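Local coordinates for Lin0012 protein (Listeria innocua, PDB 3K17) that probably transfers phosphate from ATP to phosphomevalonate in the mevalonate route to isopentenyl diphosphate, as a kinase of the GHMP family, at residues P12-Y16 / Y115-S119; V17-Y21 / N277-L281; T33-Y38 / L347-R353; I173-D179 / W200-E206. One frame throughout, in Å; residues are numbered along the deposited sequence.

Contact 1 (P12-Y16 / Y115-S119); sequences PGKLY and YGLGS
Residues 12-16 are part of the extended strand 7-18, and residues 115-119 form an irregular loop that crosses beside it at Gly13 and leads into helix 119-135. The loop starts at Tyr115, out of reach of the strand segment, whose ring meets Trp219 edge-to-face. Gly116 follows at phi/psi 89/41, a conformation that by itself calls for glycine; its O lies 3.2 Å from Lys14 NZ. Leu117 is the pivot. Its CA stands 5.0 Å from Gly13 CA, its O accepts a nearly straight hydrogen bond from Lys14 N (2.7 Å, 166°), and Leu117 CA approaches Lys14 O at 3.4 Å in a CA-H...O contact. With chi1 m and chi2 t, Leu117 brings CD2 to 3.6 Å from Leu15 CD2. The sequence YGLGS belongs to the glycine-rich phosphate-binding loop of GHMP kinases, and PGKLY opens the family's first conserved motif, so the contact fastens a probable ATP-binding loop to the central sheet. A side chain on Gly13 would crowd Leu117 CB. Gly118, at 84/41 and in the N-cap position, is again forced to be glycine: a CB there would clash with Lys14 CG. Lys14, with chi1 p, passes beside this residue and touches Asp163 and Ser166 of helix 162-169. Ser119, turned away from the strand, begins the helix.

Contact 2 (V17-Y21 / N277-L281); sequences VAGEY and NRRIL
The first conserved motif of GHMP kinases includes the Gly-Glu-Tyr turn of residues 19-21, and here that turn leans on helix 267-288 of the C-terminal half. Strand 7-18 finishes in a classic beta bulge, Val17 and Ala18 both facing Ile31. Gly19 then takes phi/psi 91/6, which demands glycine, Glu20 returns to -60/149, and Tyr21 adopts 80/-55. Residues 277-281 are one helical turn, Leu281 N bonding to Asn277 O at 3.1 Å, and Asn277 and Leu281 both point from it toward the turn. The nearest CA pairs are Ala18 and Asn277 (6.7 Å) and Glu20 and Leu281 (8.4 Å). Asn277, chi1 t, lays its amide against the Ala18 methyl and the Gly19 backbone, while Met255 of helix 241-264 touches both Ala18 and Asn277. The Glu20 carboxylate is held from the C-terminal half: OE1 forms a salt bridge with Lys312 and OE2 accepts a hydrogen bond from Gly315 N, in a glycine-rich segment matching the family's third motif. Lys312 also bonds to Val17 O, so one lysine meets both the bulge, at Val17 O, and the turn, at Glu20. Tyr21 sends its OH to Ser316 O. Leu281, chi1 m and chi2 t, touches both Glu20 and Tyr21, with CD1 4.0 Å from Glu20 OE1 and CD2 3.9 Å from Tyr21 CD2.

Contact 3 (T33-Y38 / L347-R353); sequences TAVNRY and LPFHTGR
Strand 29-35 turns a corner at Asn36 and continues as strand 37-45; the loop 347-353 passes across that corner, the end-to-end directions of the two segments being 92° apart. Val35 and Gly352 come closest, CA to CA 4.1 Å. Several polar groups here find partners in the loop, while the Val35 and Arg37 backbones bond to Gly13. Ala34 O takes Gly352 N (3.1 Å, 174°) and also the hydroxyl of Thr33 OG1 (3.0 Å). Asn36, chi1 p, uses both ends of its amide: OD1 accepts from His350 N and ND2 donates to Pro348 O, each at 3.2 Å, as if it were a peptide group of a neighbouring strand. Pro348 O receives a second, weak bond from Arg37 NH2 at 3.1 Å. Tyr38 OH accepts from Arg353 N (3.0 Å, 167°), while Thr351 OG1 finds Glu210 and Trp172 instead. Side-chain packing adds to these bonds. Asn36 CB sits 3.5 Å from the centroid of the His350 ring, over its face, in a CH-pi contact; Val35 CG1 reaches the edge of Phe349 at CE1 (4.0 Å); Leu347 CD2 lies over one face of the Arg37 guanidinium. Gly352 must be bare, since a CB would clash with Val35 O. The loop thus bridges two sheets: it leaves strand 345-346, Phe349 meets Phe215 of strand 214-219 edge-to-face, and it leads into strand 355-357, which pairs with strand 7-18.

Contact 4 (I173-D179 / W200-E206); sequences IAYTTFD and WPMLQIE
Two antiparallel strands, 173-176 and 204-206, run side by side with axes 4.8 Å apart and directions 174° apart. Backbone bonds set the register. Ala174 and Glu206 form a hydrogen-bonded pair (Ala174 N to Glu206 O 2.8 Å, Glu206 N to Ala174 O 2.9 Å), Tyr175 and Ile205 the non-hydrogen-bonded pair, and Thr176 and Gln204 the next hydrogen-bonded one (Thr176 N to Gln204 O 2.8 Å, Gln204 N to Thr176 O 3.2 Å). Beyond the strands, Asp179 N still reaches Pro201 O at 2.9 Å, because a type II turn from Trp200 to Leu203 brings that carbonyl round, with Met202 (selenomethionine) at phi/psi 73/-17. CA-H...O contacts supplement these bonds, as from Leu203 CA to Thr176 O at 3.4 Å. Among the aromatic contacts, Trp200 directs its edge at the face of Phe178 (centroids 5.1 Å, planes 73° apart). Apolar contacts link Tyr175 CE1 to Leu203 CD1 (3.8 Å), Tyr175 CD1 to Ile205 CG1 (4.0 Å) and Phe178 CB to Leu203 CB (3.7 Å). Asp179 is the N-cap of helix 180-187, its OD1 bonding to Trp182 N. The strand pair belongs to the large mixed sheet, strand 172-176 lying between 29-35 and 204-208; the face bearing Tyr175 and Ile205 is covered by helix 162-169, and Phe145 and Leu153 of helix 141-156 pack on Tyr175, Leu203 and Phe178.

In the fold
All four contacts reach the same mixed sheet. Contacts 1 and 2 occupy consecutive parts of strand 7-18, with centres about 17 Å apart. Contact 3 lies about 9 Å, centre to centre, from contact 1, and the two touch directly: Gly13 probably hydrogen-bonds to both Val35 and Arg37. Contact 4 is farther along, about 18 to 22 Å from the other centres, joined through the pairing of strand 29-35 with 172-176. Along the chain contacts 1, 2 and 3 cross one another, and contact 4 is nested within the loops closed by contacts 2 and 3. Contacts 2 and 3 tie N-terminal strands to C-terminal elements, while contact 1 sets the probable ATP-binding loop against the same sheet.

Contact 1 (P12-Y16 / Y115-S119)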
loop_
_atom_site.group_PDB
_atom_site.type_symbol
_atom_site.label_atom_id
_atom_site.label_comp_id
_atom_site.label_asym_id
_atom_site.label_seq_id
_atom_site.Cartn_x
_atom_site.Cartn_y
_atom_site.Cartn_z
ATOM N N PRO A 12 -20.991 31.162 19.189
ATOM C CA PRO A 12 -22.288 30.539 19.440
ATOM C C PRO A 12 -22.585 29.434 18.433
ATOM O O PRO A 12 -22.061 29.446 17.318
ATOM C CB PRO A 12 -23.253 31.711 19.301
ATOM C CG PRO A 12 -22.619 32.499 18.172
ATOM C CD PRO A 12 -21.146 32.484 18.548
ATOM N N GLY A 13 -23.416 28.481 18.847
ATOM C CA GLY A 13 -23.821 27.402 17.966
ATOM C C GLY A 13 -24.885 27.966 17.037
ATOM O O GLY A 13 -25.268 29.129 17.177
ATOM N N LYS A 14 -25.383 27.155 16.110
ATOM C CA LYS A 14 -26.377 27.632 15.154
ATOM C C LYS A 14 -27.548 26.684 14.982
ATOM O O LYS A 14 -27.453 25.493 15.262
ATOM C CB LYS A 14 -25.722 27.835 13.784
ATOM C CG LYS A 14 -25.294 26.509 13.110
ATOM C CD LYS A 14 -26.382 25.937 12.182
ATOM C CE LYS A 14 -26.244 24.424 11.983
ATOM N NZ LYS A 14 -26.738 23.671 13.190
ATOM N N LEU A 15 -28.647 27.237 14.488
ATOM C CA LEU A 15 -29.853 26.476 14.221
ATOM C C LEU A 15 -30.528 27.029 12.982
ATOM O O LEU A 15 -30.845 28.220 12.926
ATOM C CB LEU A 15 -30.828 26.571 15.401
ATOM C CG LEU A 15 -30.571 25.642 16.591
ATOM C CD1 LEU A 15 -31.544 25.954 17.714
ATOM C CD2 LEU A 15 -30.720 24.184 16.129
ATOM N N TYR A 16 -30.724 26.180 11.979
ATOM C CA TYR A 16 -31.429 26.603 10.782
ATOM C C TYR A 16 -32.870 26.788 11.224
ATOM O O TYR A 16 -33.378 26.015 12.044
ATOM C CB TYR A 16 -31.362 25.522 9.704
ATOM C CG TYR A 16 -30.163 25.650 8.796
ATOM C CD1 TYR A 16 -30.182 26.530 7.713
ATOM C CD2 TYR A 16 -28.996 24.929 9.042
ATOM C CE1 TYR A 16 -29.076 26.693 6.899
ATOM C CE2 TYR A 16 -27.873 25.086 8.231
ATOM C CZ TYR A 16 -27.923 25.972 7.161
ATOM O OH TYR A 16 -26.822 26.149 6.358
ATOM N N TYR A 115 -25.414 18.067 19.966
ATOM C CA TYR A 115 -26.811 18.490 19.846
ATOM C C TYR A 115 -27.182 18.768 18.399
ATOM O O TYR A 115 -28.363 18.795 18.046
ATOM C CB TYR A 115 -27.067 19.770 20.637
ATOM C CG TYR A 115 -27.142 19.595 22.131
ATOM C CD1 TYR A 115 -27.965 18.626 22.698
ATOM C CD2 TYR A 115 -26.432 20.437 22.980
ATOM C CE1 TYR A 115 -28.086 18.506 24.082
ATOM C CE2 TYR A 115 -26.541 20.325 24.360
ATOM C CZ TYR A 115 -27.374 19.358 24.903
ATOM O OH TYR A 115 -27.504 19.278 26.268
ATOM N N GLY A 116 -26.168 18.970 17.566
ATOM C CA GLY A 116 -26.418 19.287 16.171
ATOM C C GLY A 116 -26.531 20.800 16.047
ATOM O O GLY A 116 -27.387 21.321 15.334
ATOM N N LEU A 117 -25.656 21.508 16.753
ATOM C CA LEU A 117 -25.654 22.967 16.746
ATOM C C LEU A 117 -24.541 23.572 15.894
ATOM O O LEU A 117 -24.167 24.730 16.086
ATOM C CB LEU A 117 -25.567 23.474 18.188
ATOM C CG LEU A 117 -26.789 22.999 18.992
ATOM C CD1 LEU A 117 -26.662 23.335 20.470
ATOM C CD2 LEU A 117 -28.027 23.649 18.389
ATOM N N GLY A 118 -24.014 22.790 14.952
ATOM C CA GLY A 118 -22.963 23.291 14.073
ATOM C C GLY A 118 -21.565 23.209 14.655
ATOM O O GLY A 118 -20.759 24.119 14.489
ATOM N N SER A 119 -21.262 22.100 15.324
ATOM C CA SER A 119 -19.951 21.941 15.935
ATOM C C SER A 119 -18.777 22.256 15.020
ATOM O O SER A 119 -17.877 22.982 15.416
ATOM C CB SER A 119 -19.802 20.524 16.503
ATOM O OG SER A 119 -20.695 20.330 17.585
#

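Contact 2 (V17-Y21 / N277-L281)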
loop_
_atom_site.group_PDB
_atom_site.type_symbol
_atom_site.label_atom_id
_atom_site.label_comp_id
_atom_site.label_asym_id
_atom_site.label_seq_id
_atom_site.Cartn_x
_atom_site.Cartn_y
_atom_site.Cartn_z
ATOM N N VAL A 17 -33.529 27.810 10.693
ATOM C CA VAL A 17 -34.918 28.075 11.051
ATOM C C VAL A 17 -35.827 27.776 9.862
ATOM O O VAL A 17 -36.941 27.304 10.039
ATOM C CB VAL A 17 -35.113 29.540 11.490
ATOM C CG1 VAL A 17 -36.592 29.808 11.772
ATOM C CG2 VAL A 17 -34.282 29.825 12.734
ATOM N N ALA A 18 -35.323 28.032 8.656
ATOM C CA ALA A 18 -36.072 27.797 7.429
ATOM C C ALA A 18 -35.141 27.804 6.217
ATOM O O ALA A 18 -34.085 28.423 6.246
ATOM C CB ALA A 18 -37.141 28.882 7.260
ATOM N N GLY A 19 -35.537 27.108 5.159
ATOM C CA GLY A 19 -34.737 27.083 3.947
ATOM C C GLY A 19 -33.701 25.981 3.832
ATOM O O GLY A 19 -32.917 25.976 2.878
ATOM N N GLU A 20 -33.692 25.046 4.780
ATOM C CA GLU A 20 -32.724 23.951 4.749
ATOM C C GLU A 20 -32.844 23.103 3.486
ATOM O O GLU A 20 -33.938 22.930 2.939
ATOM C CB GLU A 20 -32.886 23.037 5.967
ATOM C CG GLU A 20 -32.760 23.735 7.301
ATOM C CD GLU A 20 -34.106 23.904 7.987
ATOM O OE1 GLU A 20 -35.031 24.446 7.350
ATOM O OE2 GLU A 20 -34.232 23.497 9.161
ATOM N N TYR A 21 -31.703 22.563 3.062
ATOM C CA TYR A 21 -31.573 21.727 1.874
ATOM C C TYR A 21 -31.515 22.572 0.618
ATOM O O TYR A 21 -30.564 22.471 -0.153
ATOM C CB TYR A 21 -32.708 20.697 1.802
ATOM C CG TYR A 21 -32.465 19.509 2.711
ATOM C CD1 TYR A 21 -31.542 18.518 2.364
ATOM C CD2 TYR A 21 -33.114 19.399 3.943
ATOM C CE1 TYR A 21 -31.269 17.452 3.217
ATOM C CE2 TYR A 21 -32.849 18.334 4.806
ATOM C CZ TYR A 21 -31.925 17.366 4.437
ATOM O OH TYR A 21 -31.645 16.315 5.289
ATOM N N ASN A 277 -43.031 25.482 5.265
ATOM C CA ASN A 277 -41.665 24.985 5.106
ATOM C C ASN A 277 -41.641 23.545 5.603
ATOM O O ASN A 277 -41.083 22.663 4.957
ATOM C CB ASN A 277 -40.669 25.822 5.917
ATOM C CG ASN A 277 -39.238 25.682 5.410
ATOM O OD1 ASN A 277 -38.901 24.719 4.719
ATOM N ND2 ASN A 277 -38.388 26.641 5.759
ATOM N N ARG A 278 -42.257 23.314 6.757
ATOM C CA ARG A 278 -42.309 21.973 7.325
ATOM C C ARG A 278 -42.901 21.004 6.313
ATOM O O ARG A 278 -42.395 19.902 6.128
ATOM C CB ARG A 278 -43.173 21.946 8.591
ATOM C CG ARG A 278 -43.357 20.536 9.154
ATOM C CD ARG A 278 -44.381 20.466 10.275
ATOM N NE ARG A 278 -44.506 19.095 10.764
ATOM C CZ ARG A 278 -45.473 18.657 11.566
ATOM N NH1 ARG A 278 -46.423 19.479 11.989
ATOM N NH2 ARG A 278 -45.496 17.384 11.939
ATOM N N ARG A 279 -43.975 21.432 5.660
ATOM C CA ARG A 279 -44.664 20.602 4.684
ATOM C C ARG A 279 -43.811 20.188 3.496
ATOM O O ARG A 279 -43.750 19.004 3.161
ATOM C CB ARG A 279 -45.928 21.314 4.185
ATOM C CG ARG A 279 -46.930 21.672 5.287
ATOM C CD ARG A 279 -47.300 20.456 6.124
ATOM N NE ARG A 279 -48.414 20.709 7.042
ATOM C CZ ARG A 279 -48.367 21.515 8.100
ATOM N NH1 ARG A 279 -47.254 22.173 8.401
ATOM N NH2 ARG A 279 -49.439 21.653 8.869
ATOM N N ILE A 280 -43.145 21.147 2.857
ATOM C CA ILE A 280 -42.323 20.814 1.697
ATOM C C ILE A 280 -41.142 19.924 2.072
ATOM O O ILE A 280 -40.659 19.150 1.251
ATOM C CB ILE A 280 -41.806 22.082 0.973
ATOM C CG1 ILE A 280 -40.797 22.827 1.846
ATOM C CG2 ILE A 280 -42.982 22.998 0.641
ATOM C CD1 ILE A 280 -40.177 24.020 1.151
ATOM N N LEU A 281 -40.676 20.033 3.313
ATOM C CA LEU A 281 -39.565 19.200 3.764
ATOM C C LEU A 281 -40.096 17.790 3.988
ATOM O O LEU A 281 -39.391 16.808 3.763
ATOM C CB LEU A 281 -38.951 19.769 5.051
ATOM C CG LEU A 281 -38.041 20.993 4.851
ATOM C CD1 LEU A 281 -37.674 21.613 6.185
ATOM C CD2 LEU A 281 -36.794 20.575 4.093
#

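Contact 3 (T33-Y38 / L347-R353)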
loop_
_atom_site.group_PDB
_atom_site.type_symbol
_atom_site.label_atom_id
_atom_site.label_comp_id
_atom_site.label_asym_id
_atom_site.label_seq_id
_atom_site.Cartn_x
_atom_site.Cartn_y
_atom_site.Cartn_z
ATOM N N THR A 33 -30.470 31.266 13.333
ATOM C CA THR A 33 -30.247 32.001 14.554
ATOM C C THR A 33 -29.100 31.321 15.284
ATOM O O THR A 33 -28.963 30.094 15.241
ATOM C CB THR A 33 -31.481 32.024 15.489
ATOM O OG1 THR A 33 -31.141 32.749 16.680
ATOM C CG2 THR A 33 -31.891 30.612 15.896
ATOM N N ALA A 34 -28.258 32.121 15.924
ATOM C CA ALA A 34 -27.162 31.579 16.708
ATOM C C ALA A 34 -27.807 31.258 18.056
ATOM O O ALA A 34 -28.851 31.831 18.394
ATOM C CB ALA A 34 -26.060 32.618 16.863
ATOM N N VAL A 35 -27.214 30.347 18.823
ATOM C CA VAL A 35 -27.789 29.982 20.115
ATOM C C VAL A 35 -26.851 30.296 21.275
ATOM O O VAL A 35 -25.643 30.458 21.094
ATOM C CB VAL A 35 -28.171 28.470 20.165
ATOM C CG1 VAL A 35 -29.031 28.104 18.959
ATOM C CG2 VAL A 35 -26.922 27.618 20.184
ATOM N N ASN A 36 -27.429 30.369 22.468
ATOM C CA ASN A 36 -26.697 30.666 23.687
ATOM C C ASN A 36 -25.873 29.488 24.238
ATOM O O ASN A 36 -25.835 29.256 25.448
ATOM C CB ASN A 36 -27.688 31.162 24.748
ATOM C CG ASN A 36 -28.809 30.170 25.005
ATOM O OD1 ASN A 36 -29.427 29.653 24.073
ATOM N ND2 ASN A 36 -29.079 29.903 26.274
ATOM N N ARG A 37 -25.215 28.751 23.345
ATOM C CA ARG A 37 -24.362 27.615 23.721
ATOM C C ARG A 37 -23.127 27.823 22.863
ATOM O O ARG A 37 -23.223 28.011 21.649
ATOM C CB ARG A 37 -25.077 26.294 23.437
ATOM C CG ARG A 37 -26.286 26.130 24.364
ATOM C CD ARG A 37 -27.252 25.024 23.969
ATOM N NE ARG A 37 -28.497 25.200 24.713
ATOM C CZ ARG A 37 -28.654 24.928 26.005
ATOM N NH1 ARG A 37 -27.647 24.436 26.716
ATOM N NH2 ARG A 37 -29.804 25.212 26.604
ATOM N N TYR A 38 -21.965 27.788 23.502
ATOM C CA TYR A 38 -20.733 28.119 22.820
ATOM C C TYR A 38 -19.568 27.148 22.769
ATOM O O TYR A 38 -19.439 26.210 23.561
ATOM C CB TYR A 38 -20.186 29.418 23.430
ATOM C CG TYR A 38 -21.167 30.570 23.426
ATOM C CD1 TYR A 38 -21.112 31.545 22.431
ATOM C CD2 TYR A 38 -22.191 30.647 24.377
ATOM C CE1 TYR A 38 -22.039 32.559 22.369
ATOM C CE2 TYR A 38 -23.143 31.671 24.323
ATOM C CZ TYR A 38 -23.053 32.622 23.310
ATOM O OH TYR A 38 -23.968 33.640 23.217
ATOM N N LEU A 347 -33.888 22.815 25.409
ATOM C CA LEU A 347 -32.631 23.549 25.506
ATOM C C LEU A 347 -32.967 25.042 25.650
ATOM O O LEU A 347 -33.180 25.741 24.650
ATOM C CB LEU A 347 -31.759 23.315 24.256
ATOM C CG LEU A 347 -31.343 21.867 23.942
ATOM C CD1 LEU A 347 -30.369 21.842 22.758
ATOM C CD2 LEU A 347 -30.680 21.245 25.161
ATOM N N PRO A 348 -33.059 25.538 26.901
ATOM C CA PRO A 348 -33.369 26.951 27.165
ATOM C C PRO A 348 -32.625 27.842 26.169
ATOM O O PRO A 348 -31.407 27.751 26.023
ATOM C CB PRO A 348 -32.902 27.132 28.603
ATOM C CG PRO A 348 -33.305 25.789 29.222
ATOM C CD PRO A 348 -32.879 24.787 28.162
ATOM N N PHE A 349 -33.368 28.713 25.497
ATOM C CA PHE A 349 -32.796 29.552 24.457
ATOM C C PHE A 349 -32.899 31.067 24.582
ATOM O O PHE A 349 -33.855 31.608 25.116
ATOM C CB PHE A 349 -33.430 29.147 23.114
ATOM C CG PHE A 349 -33.140 30.104 21.971
ATOM C CD1 PHE A 349 -32.102 29.849 21.076
ATOM C CD2 PHE A 349 -33.901 31.260 21.798
ATOM C CE1 PHE A 349 -31.826 30.730 20.030
ATOM C CE2 PHE A 349 -33.632 32.152 20.748
ATOM C CZ PHE A 349 -32.594 31.885 19.865
ATOM N N HIS A 350 -31.864 31.724 24.078
ATOM C CA HIS A 350 -31.803 33.170 23.931
ATOM C C HIS A 350 -30.710 33.357 22.882
ATOM O O HIS A 350 -29.737 32.595 22.830
ATOM C CB HIS A 350 -31.594 33.971 25.252
ATOM C CG HIS A 350 -30.351 33.656 26.021
ATOM N ND1 HIS A 350 -30.325 32.728 27.040
ATOM C CD2 HIS A 350 -29.120 34.221 25.998
ATOM C CE1 HIS A 350 -29.132 32.737 27.612
ATOM N NE2 HIS A 350 -28.383 33.633 26.999
ATOM N N THR A 351 -30.921 34.314 21.989
ATOM C CA THR A 351 -30.003 34.562 20.885
ATOM C C THR A 351 -28.523 34.578 21.231
ATOM O O THR A 351 -28.096 35.299 22.124
ATOM C CB THR A 351 -30.367 35.880 20.177
ATOM O OG1 THR A 351 -31.782 35.913 19.945
ATOM C CG2 THR A 351 -29.653 35.971 18.833
ATOM N N GLY A 352 -27.736 33.775 20.513
ATOM C CA GLY A 352 -26.304 33.733 20.768
ATOM C C GLY A 352 -25.556 34.910 20.151
ATOM O O GLY A 352 -25.965 35.439 19.120
ATOM N N ARG A 353 -24.467 35.324 20.788
ATOM C CA ARG A 353 -23.652 36.430 20.290
ATOM C C ARG A 353 -22.176 36.112 20.482
ATOM O O ARG A 353 -21.781 35.570 21.513
ATOM C CB ARG A 353 -23.954 37.725 21.054
ATOM C CG ARG A 353 -25.421 38.078 21.201
ATOM C CD ARG A 353 -26.054 38.508 19.891
ATOM N NE ARG A 353 -27.341 39.155 20.135
ATOM C CZ ARG A 353 -28.151 39.594 19.179
ATOM N NH1 ARG A 353 -27.808 39.453 17.906
ATOM N NH2 ARG A 353 -29.299 40.180 19.496
#

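Contact 4 (I173-D179 / W200-E206)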
loop_
_atom_site.group_PDB
_atom_site.type_symbol
_atom_site.label_atom_id
_atom_site.label_comp_id
_atom_site.label_asym_id
_atom_site.label_seq_id
_atom_site.Cartn_x
_atom_site.Cartn_y
_atom_site.Cartn_z
ATOM N N ILE A 173 -30.083 35.804 11.191
ATOM C CA ILE A 173 -29.690 36.233 9.853
ATOM C C ILE A 173 -30.438 35.556 8.716
ATOM O O ILE A 173 -31.000 34.464 8.860
ATOM C CB ILE A 173 -28.186 35.973 9.570
ATOM C CG1 ILE A 173 -27.905 34.467 9.626
ATOM C CG2 ILE A 173 -27.317 36.723 10.568
ATOM C CD1 ILE A 173 -26.544 34.053 9.057
ATOM N N ALA A 174 -30.424 36.236 7.576
ATOM C CA ALA A 174 -30.983 35.720 6.349
ATOM C C ALA A 174 -29.684 35.475 5.584
ATOM O O ALA A 174 -28.943 36.416 5.284
ATOM C CB ALA A 174 -31.822 36.771 5.651
ATOM N N TYR A 175 -29.388 34.212 5.300
ATOM C CA TYR A 175 -28.160 33.868 4.590
ATOM C C TYR A 175 -28.432 33.454 3.154
ATOM O O TYR A 175 -29.249 32.565 2.902
ATOM C CB TYR A 175 -27.447 32.715 5.301
ATOM C CG TYR A 175 -26.234 32.218 4.549
ATOM C CD1 TYR A 175 -25.060 32.963 4.519
ATOM C CD2 TYR A 175 -26.271 31.017 3.832
ATOM C CE1 TYR A 175 -23.947 32.532 3.793
ATOM C CE2 TYR A 175 -25.162 30.580 3.101
ATOM C CZ TYR A 175 -24.003 31.343 3.088
ATOM O OH TYR A 175 -22.902 30.920 2.373
ATOM N N THR A 176 -27.748 34.091 2.212
ATOM C CA THR A 176 -27.910 33.751 0.808
ATOM C C THR A 176 -26.599 33.185 0.277
ATOM O O THR A 176 -25.594 33.891 0.153
ATOM C CB THR A 176 -28.327 34.974 -0.025
ATOM O OG1 THR A 176 -29.560 35.488 0.486
ATOM C CG2 THR A 176 -28.507 34.583 -1.488
ATOM N N THR A 177 -26.639 31.900 -0.042
ATOM C CA THR A 177 -25.486 31.151 -0.516
ATOM C C THR A 177 -24.753 31.747 -1.708
ATOM O O THR A 177 -25.363 32.107 -2.712
ATOM C CB THR A 177 -25.905 29.708 -0.862
ATOM O OG1 THR A 177 -26.697 29.178 0.212
ATOM C CG2 THR A 177 -24.672 28.825 -1.075
ATOM N N PHE A 178 -23.431 31.833 -1.585
ATOM C CA PHE A 178 -22.584 32.360 -2.644
ATOM C C PHE A 178 -22.580 31.384 -3.814
ATOM O O PHE A 178 -23.074 30.262 -3.697
ATOM C CB PHE A 178 -21.160 32.559 -2.114
ATOM C CG PHE A 178 -20.547 31.306 -1.532
ATOM C CD1 PHE A 178 -20.013 30.323 -2.360
ATOM C CD2 PHE A 178 -20.504 31.116 -0.155
ATOM C CE1 PHE A 178 -19.436 29.162 -1.819
ATOM C CE2 PHE A 178 -19.933 29.959 0.394
ATOM C CZ PHE A 178 -19.401 28.984 -0.438
ATOM N N ASP A 179 -22.023 31.811 -4.942
ATOM C CA ASP A 179 -21.963 30.967 -6.130
ATOM C C ASP A 179 -20.938 29.857 -5.913
ATOM O O ASP A 179 -19.740 30.052 -6.116
ATOM C CB ASP A 179 -21.573 31.802 -7.349
ATOM C CG ASP A 179 -21.786 31.057 -8.651
ATOM O OD1 ASP A 179 -21.557 29.830 -8.684
ATOM O OD2 ASP A 179 -22.171 31.707 -9.644
ATOM N N TRP A 200 -17.798 37.954 -3.714
ATOM C CA TRP A 200 -18.329 36.662 -4.136
ATOM C C TRP A 200 -19.747 36.792 -4.671
ATOM O O TRP A 200 -20.642 37.238 -3.962
ATOM C CB TRP A 200 -18.321 35.686 -2.957
ATOM C CG TRP A 200 -16.951 35.251 -2.529
ATOM C CD1 TRP A 200 -15.751 35.782 -2.926
ATOM C CD2 TRP A 200 -16.641 34.206 -1.606
ATOM N NE1 TRP A 200 -14.714 35.128 -2.301
ATOM C CE2 TRP A 200 -15.233 34.155 -1.485
ATOM C CE3 TRP A 200 -17.420 33.303 -0.863
ATOM C CZ2 TRP A 200 -14.584 33.237 -0.651
ATOM C CZ3 TRP A 200 -16.773 32.389 -0.030
ATOM C CH2 TRP A 200 -15.370 32.365 0.066
ATOM N N PRO A 201 -19.978 36.386 -5.927
ATOM C CA PRO A 201 -21.340 36.507 -6.449
ATOM C C PRO A 201 -22.416 35.794 -5.637
ATOM O O PRO A 201 -22.194 34.701 -5.101
ATOM C CB PRO A 201 -21.224 35.966 -7.881
ATOM C CG PRO A 201 -19.925 35.198 -7.892
ATOM C CD PRO A 201 -19.040 35.976 -6.985
HETATM N N MSE A 202 -23.571 36.452 -5.547
HETATM C CA MSE A 202 -24.754 35.954 -4.848
HETATM C C MSE A 202 -24.720 35.952 -3.331
HETATM O O MSE A 202 -25.765 35.863 -2.685
HETATM C CB MSE A 202 -25.081 34.552 -5.334
HETATM C CG MSE A 202 -25.502 34.514 -6.775
HETATM SE SE MSE A 202 -25.697 32.721 -7.393
HETATM C CE MSE A 202 -24.918 32.940 -9.150
ATOM N N LEU A 203 -23.529 36.057 -2.760
ATOM C CA LEU A 203 -23.397 36.040 -1.315
ATOM C C LEU A 203 -24.047 37.233 -0.626
ATOM O O LEU A 203 -23.834 38.377 -1.010
ATOM C CB LEU A 203 -21.920 35.999 -0.921
ATOM C CG LEU A 203 -21.657 36.042 0.584
ATOM C CD1 LEU A 203 -22.156 34.749 1.218
ATOM C CD2 LEU A 203 -20.161 36.236 0.848
ATOM N N GLN A 204 -24.847 36.956 0.393
ATOM C CA GLN A 204 -25.467 38.019 1.167
ATOM C C GLN A 204 -25.772 37.517 2.561
ATOM O O GLN A 204 -26.342 36.442 2.740
ATOM C CB GLN A 204 -26.756 38.532 0.518
ATOM C CG GLN A 204 -27.206 39.858 1.131
ATOM C CD GLN A 204 -28.546 40.354 0.610
ATOM O OE1 GLN A 204 -28.757 40.460 -0.599
ATOM N NE2 GLN A 204 -29.454 40.671 1.526
ATOM N N ILE A 205 -25.379 38.300 3.552
ATOM C CA ILE A 205 -25.618 37.949 4.936
ATOM C C ILE A 205 -26.318 39.136 5.580
ATOM O O ILE A 205 -25.697 40.152 5.874
ATOM C CB ILE A 205 -24.292 37.644 5.660
ATOM C CG1 ILE A 205 -23.499 36.603 4.853
ATOM C CG2 ILE A 205 -24.567 37.136 7.060
ATOM C CD1 ILE A 205 -22.147 36.248 5.454
ATOM N N GLU A 206 -27.619 38.994 5.795
ATOM C CA GLU A 206 -28.418 40.060 6.377
ATOM C C GLU A 206 -28.792 39.838 7.832
ATOM O O GLU A 206 -29.370 38.809 8.184
ATOM C CB GLU A 206 -29.708 40.241 5.573
ATOM C CG GLU A 206 -30.564 41.395 6.071
ATOM C CD GLU A 206 -31.932 41.436 5.419
ATOM O OE1 GLU A 206 -32.130 40.744 4.401
ATOM O OE2 GLU A 206 -32.806 42.169 5.926
#